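Local coordinates for protein cpftsy (PDB 4AK9) that probably acts as the GTP-dependent receptor for the chloroplast signal recognition particle, supporting protein targeting to membranes during chloroplast biogenesis, at residues Glu28-Val33 and Glu54-Ser59; Glu102-Thr107 and Ser289-Phe294; Arg210-Tyr215 and Ala255-Gln260. All blocks are in the same frame, centred on the assembly; numbering follows the deposited sequence.

Interaction 1 (Glu28-Val33 and Glu54-Ser59)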
loop_
_atom_site.group_PDB
_atom_site.type_symbol
_atom_site.label_atom_id
_atom_site.label_comp_id
_atom_site.label_asym_id
_atom_site.label_seq_id
_atom_site.Cartn_x
_atom_site.Cartn_y
_atom_site.Cartn_z
ATOM N N GLU A 28 7.431 11.426 -9.263
ATOM C CA GLU A 28 6.323 12.076 -9.953
ATOM C C GLU A 28 5.068 12.237 -9.096
ATOM O O GLU A 28 4.385 13.259 -9.179
ATOM C CB GLU A 28 5.966 11.325 -11.226
ATOM C CG GLU A 28 4.705 11.844 -11.894
ATOM C CD GLU A 28 4.679 11.551 -13.381
ATOM O OE1 GLU A 28 5.367 10.587 -13.807
ATOM O OE2 GLU A 28 3.978 12.289 -14.122
ATOM N N ASN A 29 4.738 11.240 -8.278
ATOM C CA ASN A 29 3.665 11.485 -7.313
ATOM C C ASN A 29 4.082 12.543 -6.321
ATOM O O ASN A 29 3.305 13.443 -6.003
ATOM C CB ASN A 29 3.224 10.237 -6.558
ATOM C CG ASN A 29 2.242 10.569 -5.424
ATOM O OD1 ASN A 29 1.142 11.100 -5.662
ATOM N ND2 ASN A 29 2.657 10.284 -4.185
ATOM N N LEU A 30 5.327 12.449 -5.845
ATOM C CA LEU A 30 5.758 13.373 -4.795
ATOM C C LEU A 30 5.923 14.821 -5.276
ATOM O O LEU A 30 6.009 15.735 -4.449
ATOM C CB LEU A 30 7.024 12.883 -4.147
ATOM C CG LEU A 30 6.861 11.569 -3.348
ATOM C CD1 LEU A 30 8.223 11.127 -2.840
ATOM C CD2 LEU A 30 5.868 11.748 -2.165
ATOM N N ALA A 31 5.952 15.011 -6.590
ATOM C CA ALA A 31 6.134 16.360 -7.165
ATOM C C ALA A 31 4.990 17.316 -6.837
ATOM O O ALA A 31 5.180 18.541 -6.768
ATOM C CB ALA A 31 6.342 16.274 -8.676
ATOM N N VAL A 32 3.802 16.779 -6.611
ATOM C CA VAL A 32 2.687 17.649 -6.281
ATOM C C VAL A 32 2.888 18.381 -4.946
ATOM O O VAL A 32 2.182 19.359 -4.668
ATOM C CB VAL A 32 1.345 16.892 -6.274
ATOM C CG1 VAL A 32 1.202 16.068 -7.550
ATOM C CG2 VAL A 32 1.236 16.018 -5.043
ATOM N N VAL A 33 3.837 17.914 -4.130
ATOM C CA VAL A 33 4.102 18.547 -2.830
ATOM C C VAL A 33 4.453 20.033 -2.980
ATOM O O VAL A 33 3.911 20.889 -2.262
ATOM C CB VAL A 33 5.187 17.789 -2.028
ATOM C CG1 VAL A 33 5.692 18.619 -0.851
ATOM C CG2 VAL A 33 4.612 16.457 -1.515
ATOM N N GLU A 54 -1.664 12.797 2.887
ATOM C CA GLU A 54 -2.280 11.919 1.878
ATOM C C GLU A 54 -1.393 11.714 0.644
ATOM O O GLU A 54 -1.355 10.632 0.105
ATOM C CB GLU A 54 -3.693 12.396 1.489
ATOM C CG GLU A 54 -4.663 12.378 2.682
ATOM C CD GLU A 54 -6.016 11.736 2.367
ATOM O OE1 GLU A 54 -6.863 12.391 1.702
ATOM O OE2 GLU A 54 -6.229 10.571 2.797
ATOM N N VAL A 55 -0.637 12.718 0.216
ATOM C CA VAL A 55 0.281 12.525 -0.885
ATOM C C VAL A 55 1.350 11.490 -0.498
ATOM O O VAL A 55 1.686 10.565 -1.285
ATOM C CB VAL A 55 0.901 13.867 -1.318
ATOM C CG1 VAL A 55 2.060 13.610 -2.237
ATOM C CG2 VAL A 55 -0.188 14.718 -2.016
ATOM N N LEU A 56 1.854 11.582 0.722
ATOM C CA LEU A 56 2.788 10.577 1.231
ATOM C C LEU A 56 2.198 9.163 1.261
ATOM O O LEU A 56 2.900 8.204 0.905
ATOM C CB LEU A 56 3.293 10.929 2.627
ATOM C CG LEU A 56 4.015 12.283 2.769
ATOM C CD1 LEU A 56 4.571 12.415 4.182
ATOM C CD2 LEU A 56 5.122 12.419 1.715
ATOM N N LEU A 57 0.941 9.036 1.647
ATOM C CA LEU A 57 0.269 7.733 1.697
ATOM C C LEU A 57 0.176 7.122 0.292
ATOM O O LEU A 57 0.328 5.894 0.129
ATOM C CB LEU A 57 -1.125 7.831 2.356
ATOM C CG LEU A 57 -1.191 8.194 3.853
ATOM C CD1 LEU A 57 -2.665 8.282 4.307
ATOM C CD2 LEU A 57 -0.457 7.202 4.752
ATOM N N VAL A 58 -0.020 7.953 -0.714
ATOM C CA VAL A 58 -0.060 7.481 -2.088
ATOM C C VAL A 58 1.268 6.798 -2.459
ATOM O O VAL A 58 1.288 5.772 -3.147
ATOM C CB VAL A 58 -0.437 8.619 -3.066
ATOM C CG1 VAL A 58 -0.360 8.126 -4.520
ATOM C CG2 VAL A 58 -1.843 9.174 -2.724
ATOM N N SER A 59 2.389 7.343 -1.995
ATOM C CA SER A 59 3.685 6.721 -2.229
ATOM C C SER A 59 4.080 5.656 -1.190
ATOM O O SER A 59 5.224 5.210 -1.154
ATOM C CB SER A 59 4.798 7.770 -2.376
ATOM O OG SER A 59 4.650 8.482 -3.604
#
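Asn29 reaches across to the last turn of helix 45-58 and places both amide hydrogens there. Its chi1 of 172°, with CG anti to the backbone N, carries CG toward that helix. From the amide, ND2 donates to Val55 O at 3.1 Å and to Ser59 OG at 2.7 Å. The first bond lies essentially in the amide plane, while the serine oxygen is tilted about 16° from it. Two bonds from one nitrogen fix the rotation of the amide. Asparagine suits the place because this helix is ending: the bond from Ser59 N to Val55 O is weak (3.4 Å), and the side chain brings a second donor. Ser59 is the first residue to leave helical geometry, and its OG also makes a weak hydrogen bond to Ala276 O. On the other branch of the amide, Asn29 OD1 lies 3.5 Å from Val58 CG1.

Around this polar centre the packing is aliphatic and belongs to the N-terminal helical bundle of an SRP54-type GTPase, where Val55 acts as a knob in a hole formed by Asn29, Leu30, Val32 and Val33. Its CG1 meets Val33 CG2 at 3.9 Å. On the buried side Leu30 CD2 touches Leu56 CD2 at 4.0 Å, the two side chains meeting at about a right angle; Leu30 also packs on Phe317, and Val33 on Leu92 of helix 85-101. Branched and bulky side chains fill this interior without needing polar partners.

Whereas Leu30, Val33 and Leu56 are buried, Val32 is exposed, near the break between helices 24-30 and 32-37, and gives one methyl, CG2, to Val55 CG2 at 3.6 Å. A further flank meets the second subunit: Val58 packs on its Thr246, and Glu54 OE2 accepts a hydrogen bond from its Gln254 NE2.

Interaction 2 (Glu102-Thr107 and Ser289-Phe294)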
loop_
_atom_site.group_PDB
_atom_site.type_symbol
_atom_site.label_atom_id
_atom_site.label_comp_id
_atom_site.label_asym_id
_atom_site.label_seq_id
_atom_site.Cartn_x
_atom_site.Cartn_y
_atom_site.Cartn_z
ATOM N N GLU A 102 18.268 7.855 12.356
ATOM C CA GLU A 102 18.439 8.059 13.804
ATOM C C GLU A 102 18.485 6.775 14.639
ATOM O O GLU A 102 19.103 6.766 15.714
ATOM C CB GLU A 102 17.334 8.974 14.340
ATOM C CG GLU A 102 15.959 8.287 14.357
ATOM C CD GLU A 102 14.797 9.276 14.392
ATOM O OE1 GLU A 102 15.036 10.473 14.702
ATOM O OE2 GLU A 102 13.642 8.857 14.124
ATOM N N ARG A 103 17.854 5.698 14.167
ATOM C CA ARG A 103 17.713 4.499 14.983
ATOM C C ARG A 103 18.527 3.296 14.460
ATOM O O ARG A 103 19.022 2.472 15.254
ATOM C CB ARG A 103 16.211 4.150 15.127
ATOM C CG ARG A 103 15.926 2.720 15.649
ATOM C CD ARG A 103 16.394 2.485 17.132
ATOM N NE ARG A 103 15.966 1.163 17.594
ATOM C CZ ARG A 103 16.632 0.043 17.333
ATOM N NH1 ARG A 103 17.763 0.094 16.641
ATOM N NH2 ARG A 103 16.187 -1.137 17.761
ATOM N N VAL A 104 18.711 3.188 13.142
ATOM C CA VAL A 104 19.319 1.977 12.597
ATOM C C VAL A 104 20.826 1.960 12.641
ATOM O O VAL A 104 21.495 3.006 12.737
ATOM C CB VAL A 104 18.871 1.700 11.117
ATOM C CG1 VAL A 104 17.414 1.238 11.106
ATOM C CG2 VAL A 104 19.073 2.969 10.267
ATOM N N THR A 105 21.366 0.750 12.572
ATOM C CA THR A 105 22.798 0.573 12.442
ATOM C C THR A 105 23.236 0.905 11.011
ATOM O O THR A 105 22.403 1.185 10.140
ATOM C CB THR A 105 23.198 -0.862 12.807
ATOM O OG1 THR A 105 22.363 -1.782 12.085
ATOM C CG2 THR A 105 23.012 -1.084 14.300
ATOM N N THR A 106 24.543 0.888 10.778
ATOM C CA THR A 106 25.089 1.256 9.476
ATOM C C THR A 106 24.523 0.449 8.283
ATOM O O THR A 106 24.186 -0.743 8.398
ATOM C CB THR A 106 26.615 1.108 9.479
ATOM O OG1 THR A 106 27.126 1.469 8.198
ATOM C CG2 THR A 106 27.020 -0.332 9.785
ATOM N N THR A 107 24.408 1.114 7.142
ATOM C CA THR A 107 23.942 0.457 5.923
ATOM C C THR A 107 25.023 -0.446 5.329
ATOM O O THR A 107 24.746 -1.269 4.430
ATOM C CB THR A 107 23.519 1.499 4.854
ATOM O OG1 THR A 107 24.637 2.368 4.564
ATOM C CG2 THR A 107 22.363 2.331 5.357
ATOM N N SER A 289 13.098 -0.992 12.367
ATOM C CA SER A 289 14.350 -0.583 13.000
ATOM C C SER A 289 15.553 -1.406 12.517
ATOM O O SER A 289 16.473 -1.689 13.299
ATOM C CB SER A 289 14.216 -0.666 14.545
ATOM O OG SER A 289 13.059 0.063 15.005
ATOM N N ILE A 290 15.551 -1.776 11.228
ATOM C CA ILE A 290 16.627 -2.542 10.585
ATOM C C ILE A 290 16.922 -1.811 9.278
ATOM O O ILE A 290 15.971 -1.366 8.592
ATOM C CB ILE A 290 16.133 -3.961 10.256
ATOM C CG1 ILE A 290 15.954 -4.767 11.557
ATOM C CG2 ILE A 290 17.106 -4.703 9.308
ATOM C CD1 ILE A 290 15.112 -5.995 11.326
ATOM N N PRO A 291 18.220 -1.569 8.981
ATOM C CA PRO A 291 18.510 -0.722 7.817
ATOM C C PRO A 291 18.211 -1.403 6.475
ATOM O O PRO A 291 18.256 -2.637 6.320
ATOM C CB PRO A 291 20.023 -0.448 7.959
ATOM C CG PRO A 291 20.552 -1.683 8.676
ATOM C CD PRO A 291 19.451 -1.977 9.691
ATOM N N VAL A 292 17.841 -0.584 5.502
ATOM C CA VAL A 292 17.867 -1.011 4.099
ATOM C C VAL A 292 19.333 -0.861 3.663
ATOM O O VAL A 292 19.937 0.207 3.859
ATOM C CB VAL A 292 16.945 -0.119 3.230
ATOM C CG1 VAL A 292 17.245 -0.359 1.732
ATOM C CG2 VAL A 292 15.466 -0.415 3.538
ATOM N N LYS A 293 19.924 -1.928 3.112
ATOM C CA LYS A 293 21.340 -1.912 2.774
ATOM C C LYS A 293 21.604 -1.747 1.270
ATOM O O LYS A 293 22.628 -1.155 0.883
ATOM C CB LYS A 293 22.040 -3.178 3.317
ATOM C CG LYS A 293 22.052 -3.227 4.866
ATOM C CD LYS A 293 23.171 -4.115 5.457
ATOM C CE LYS A 293 23.307 -3.743 6.962
ATOM N NZ LYS A 293 24.467 -4.380 7.642
ATOM N N PHE A 294 20.692 -2.267 0.450
ATOM C CA PHE A 294 20.735 -2.087 -1.020
ATOM C C PHE A 294 19.338 -1.808 -1.577
ATOM O O PHE A 294 18.322 -2.301 -1.029
ATOM C CB PHE A 294 21.280 -3.352 -1.693
ATOM C CG PHE A 294 22.709 -3.649 -1.328
ATOM C CD1 PHE A 294 23.006 -4.413 -0.198
ATOM C CD2 PHE A 294 23.744 -3.155 -2.094
ATOM C CE1 PHE A 294 24.337 -4.680 0.146
ATOM C CE2 PHE A 294 25.095 -3.412 -1.746
ATOM C CZ PHE A 294 25.372 -4.179 -0.616
HETATM O O HOH W 1 16.754 -3.592 15.491
HETATM O O HOH W 2 19.346 -1.443 13.393
HETATM O O HOH W 3 24.362 -2.831 10.140
HETATM O O HOH W 4 25.222 -1.136 1.746
#
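Arg103 lays one face of its guanidinium over Ser289 CB, which sits 3.7 Å above the plane and over its centre. The chain reaches this position with CG anti to the backbone N (chi1 165°) and a bend at chi2 (66°). Ser289, just past the end of helix 280-288, has positive phi, and its small side chain lets the flat group lie close.

Beside it, Val104 presses CG1 onto the backbone, 3.5 Å from Ile290 N, and its CB lies against the Pro291 ring. Pro291 is a buried, rigid filler: its CB meets Thr105 O at 3.6 Å, and the ring crosses the Thr105 side chain obliquely. Farther on, the extended Lys293 passes its methylenes close to the carbonyl oxygens of Thr106 and Thr107, with CG 3.4 Å from Thr107 O. The ammonium end is held by a salt bridge to Glu238, a hydrogen bond to Glu108 O and a water.

The two segments run nearly parallel, 14° apart. Residues 102-107 belong to the linker between helix 85-101 of the N-terminal bundle and strand 117-123 of the GTPase domain, and they lie along the entry to strand 292-296, which pairs with strand 266-270. The linker is thereby laid against the sheet of the P-loop fold.

No direct hydrogen bond joins the segments; waters carry the polar exchange. One accepts from Thr105 N at 3.1 Å and donates to Ser289 O at 2.9 Å. Another accepts from Lys293 NZ at 2.9 Å and donates to Thr106 O. A third donates to both Thr107 O and Lys293 O, the former at 2.7 Å. The polar links between the two segments thus run through water, although Lys293 NZ also has protein partners, unlike the direct backbone pairing of a sheet.

Interaction 3 (Arg210-Tyr215 and Ala255-Gln260)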
loop_
_atom_site.group_PDB
_atom_site.type_symbol
_atom_site.label_atom_id
_atom_site.label_comp_id
_atom_site.label_asym_id
_atom_site.label_seq_id
_atom_site.Cartn_x
_atom_site.Cartn_y
_atom_site.Cartn_z
ATOM N N ARG A 210 9.271 -19.238 1.317
ATOM C CA ARG A 210 7.973 -19.080 0.690
ATOM C C ARG A 210 7.306 -17.800 1.189
ATOM O O ARG A 210 7.736 -17.201 2.165
ATOM C CB ARG A 210 7.072 -20.268 1.036
ATOM C CG ARG A 210 7.632 -21.620 0.594
ATOM C CD ARG A 210 7.224 -21.982 -0.842
ATOM N NE ARG A 210 5.772 -21.931 -1.103
ATOM C CZ ARG A 210 4.814 -22.537 -0.385
ATOM N NH1 ARG A 210 5.104 -23.263 0.696
ATOM N NH2 ARG A 210 3.535 -22.412 -0.754
ATOM N N LEU A 211 6.230 -17.424 0.522
ATOM C CA LEU A 211 5.468 -16.244 0.922
ATOM C C LEU A 211 4.890 -16.409 2.302
ATOM O O LEU A 211 4.899 -15.478 3.109
ATOM C CB LEU A 211 4.359 -16.019 -0.081
ATOM C CG LEU A 211 3.545 -14.752 0.165
ATOM C CD1 LEU A 211 4.460 -13.538 0.269
ATOM C CD2 LEU A 211 2.582 -14.643 -1.013
ATOM N N HIS A 212 4.400 -17.608 2.598
ATOM C CA HIS A 212 3.934 -17.909 3.948
ATOM C C HIS A 212 4.761 -19.040 4.548
ATOM O O HIS A 212 4.803 -20.135 3.993
ATOM C CB HIS A 212 2.453 -18.245 3.916
ATOM C CG HIS A 212 1.632 -17.143 3.321
ATOM N ND1 HIS A 212 1.415 -15.958 3.979
ATOM C CD2 HIS A 212 1.038 -17.026 2.107
ATOM C CE1 HIS A 212 0.692 -15.156 3.207
ATOM N NE2 HIS A 212 0.448 -15.782 2.074
ATOM N N THR A 213 5.425 -18.748 5.667
ATOM C CA THR A 213 6.239 -19.739 6.369
ATOM C C THR A 213 5.364 -20.783 7.025
ATOM O O THR A 213 4.296 -20.474 7.563
ATOM C CB THR A 213 7.165 -19.076 7.440
ATOM O OG1 THR A 213 8.043 -20.059 8.018
ATOM C CG2 THR A 213 6.355 -18.373 8.555
ATOM N N ASN A 214 5.797 -22.032 6.951
ATOM C CA ASN A 214 5.206 -23.064 7.787
ATOM C C ASN A 214 6.259 -23.571 8.758
ATOM O O ASN A 214 7.432 -23.189 8.661
ATOM C CB ASN A 214 4.607 -24.206 6.949
ATOM C CG ASN A 214 5.611 -24.830 5.986
ATOM O OD1 ASN A 214 6.761 -25.111 6.343
ATOM N ND2 ASN A 214 5.174 -25.059 4.753
ATOM N N TYR A 215 5.830 -24.419 9.686
ATOM C CA TYR A 215 6.699 -24.952 10.713
ATOM C C TYR A 215 7.947 -25.563 10.094
ATOM O O TYR A 215 9.062 -25.297 10.549
ATOM C CB TYR A 215 5.939 -25.994 11.530
ATOM C CG TYR A 215 6.726 -26.580 12.676
ATOM C CD1 TYR A 215 6.812 -25.911 13.894
ATOM C CD2 TYR A 215 7.378 -27.806 12.546
ATOM C CE1 TYR A 215 7.522 -26.437 14.949
ATOM C CE2 TYR A 215 8.095 -28.350 13.601
ATOM C CZ TYR A 215 8.162 -27.656 14.802
ATOM O OH TYR A 215 8.870 -28.172 15.867
ATOM N N ALA A 255 8.166 -9.294 5.991
ATOM C CA ALA A 255 9.380 -8.868 6.696
ATOM C C ALA A 255 9.329 -9.172 8.195
ATOM O O ALA A 255 10.323 -9.602 8.813
ATOM C CB ALA A 255 9.658 -7.413 6.469
ATOM N N ARG A 256 8.169 -8.928 8.797
ATOM C CA ARG A 256 7.979 -9.267 10.203
ATOM C C ARG A 256 8.104 -10.772 10.425
ATOM O O ARG A 256 8.747 -11.204 11.383
ATOM C CB ARG A 256 6.597 -8.814 10.660
ATOM C CG ARG A 256 6.494 -7.309 10.721
ATOM C CD ARG A 256 5.188 -6.849 11.374
ATOM N NE ARG A 256 5.345 -5.477 11.834
ATOM C CZ ARG A 256 4.843 -4.412 11.220
ATOM N NH1 ARG A 256 4.096 -4.554 10.123
ATOM N NH2 ARG A 256 5.068 -3.206 11.729
ATOM N N GLU A 257 7.504 -11.548 9.532
ATOM C CA GLU A 257 7.515 -13.004 9.643
ATOM C C GLU A 257 8.929 -13.546 9.542
ATOM O O GLU A 257 9.343 -14.362 10.382
ATOM C CB GLU A 257 6.626 -13.639 8.572
ATOM C CG GLU A 257 5.136 -13.407 8.814
ATOM C CD GLU A 257 4.258 -13.773 7.609
ATOM O OE1 GLU A 257 4.538 -14.818 6.963
ATOM O OE2 GLU A 257 3.283 -13.022 7.327
ATOM N N PHE A 258 9.684 -13.102 8.537
ATOM C CA PHE A 258 11.061 -13.591 8.410
ATOM C C PHE A 258 11.933 -13.220 9.596
ATOM O O PHE A 258 12.774 -14.003 10.042
ATOM C CB PHE A 258 11.715 -13.148 7.074
ATOM C CG PHE A 258 11.470 -14.097 5.943
ATOM C CD1 PHE A 258 10.267 -14.071 5.235
ATOM C CD2 PHE A 258 12.412 -15.065 5.616
ATOM C CE1 PHE A 258 10.017 -14.963 4.201
ATOM C CE2 PHE A 258 12.162 -15.965 4.578
ATOM C CZ PHE A 258 10.966 -15.920 3.870
ATOM N N ASN A 259 11.745 -12.026 10.150
ATOM C CA ASN A 259 12.603 -11.611 11.246
ATOM C C ASN A 259 12.273 -12.371 12.538
ATOM O O ASN A 259 13.076 -12.440 13.454
ATOM C CB ASN A 259 12.501 -10.097 11.468
ATOM C CG ASN A 259 13.445 -9.583 12.553
ATOM O OD1 ASN A 259 14.680 -9.739 12.493
ATOM N ND2 ASN A 259 12.859 -8.901 13.543
ATOM N N GLN A 260 11.082 -12.935 12.614
ATOM C CA GLN A 260 10.777 -13.815 13.741
ATOM C C GLN A 260 11.488 -15.162 13.593
ATOM O O GLN A 260 11.825 -15.781 14.611
ATOM C CB GLN A 260 9.276 -14.062 13.850
ATOM C CG GLN A 260 8.545 -12.996 14.662
ATOM C CD GLN A 260 7.062 -13.264 14.713
ATOM O OE1 GLN A 260 6.394 -13.277 13.675
ATOM N NE2 GLN A 260 6.534 -13.512 15.923
HETATM O O HOH W 5 4.045 -13.123 4.140
#
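The Phe258 ring meets Arg210 at its edge: Arg210 O lies near the ring plane, 3.8 Å from CE1, where the slightly positive C-H rim suits a carbonyl oxygen. The other flat group, the His212 imidazole, has Leu211 CG 3.7 Å above one face, offset toward the rim, while Glu257 OE1 approaches obliquely, 4.5 Å from His212 ND1. The two groups are near but not in contact; NE2 of the same ring is hydrogen-bonded to Glu53 OE2 of the second subunit.

Glu257 comes from the helix with CG anti to the carbonyl carbon (chi1 -70°), and the extended chain beyond that atom carries the carboxylate toward the loop. This carboxylate is linked to the loop by water, which donates to Leu211 O at 2.7 Å and, weakly, to Glu257 OE2 at 3.3 Å. No direct hydrogen bond crosses this small contact.

Arg210 ends the DTxGR-type G3 motif of the SRP GTPases, and its NE forms a salt bridge with Asp50 of the second subunit. The loop lies between strand 202-205 and helix 215-231, which Asn214 N-caps; helix 251-261 faces it, with Phe258 wedged against Leu241 of strand 238-244 and Val124 of the probable P-loop (Walker A).

How the interactions relate
Interactions 2 and 3 are neighbours in the GTPase domain, their centres about 20 Å apart, and they touch where Ile290 CD1 packs 3.9 Å from Asn259 OD1. Interaction 1 lies in the helical bundle, with its centre about 24 Å from that of interaction 2 and 31 Å from that of interaction 3; the linker of interaction 2 joins the two regions along the chain. Interactions 1 and 3 are nevertheless related through the two-subunit assembly: helix 45-58 of one subunit meets the 210-215 loop and helix 251-261 of the other. Phe258 of interaction 3 touches the probable P-loop of its own chain, and Glu54 in segment 54-59 packs on Val124 of the second subunit.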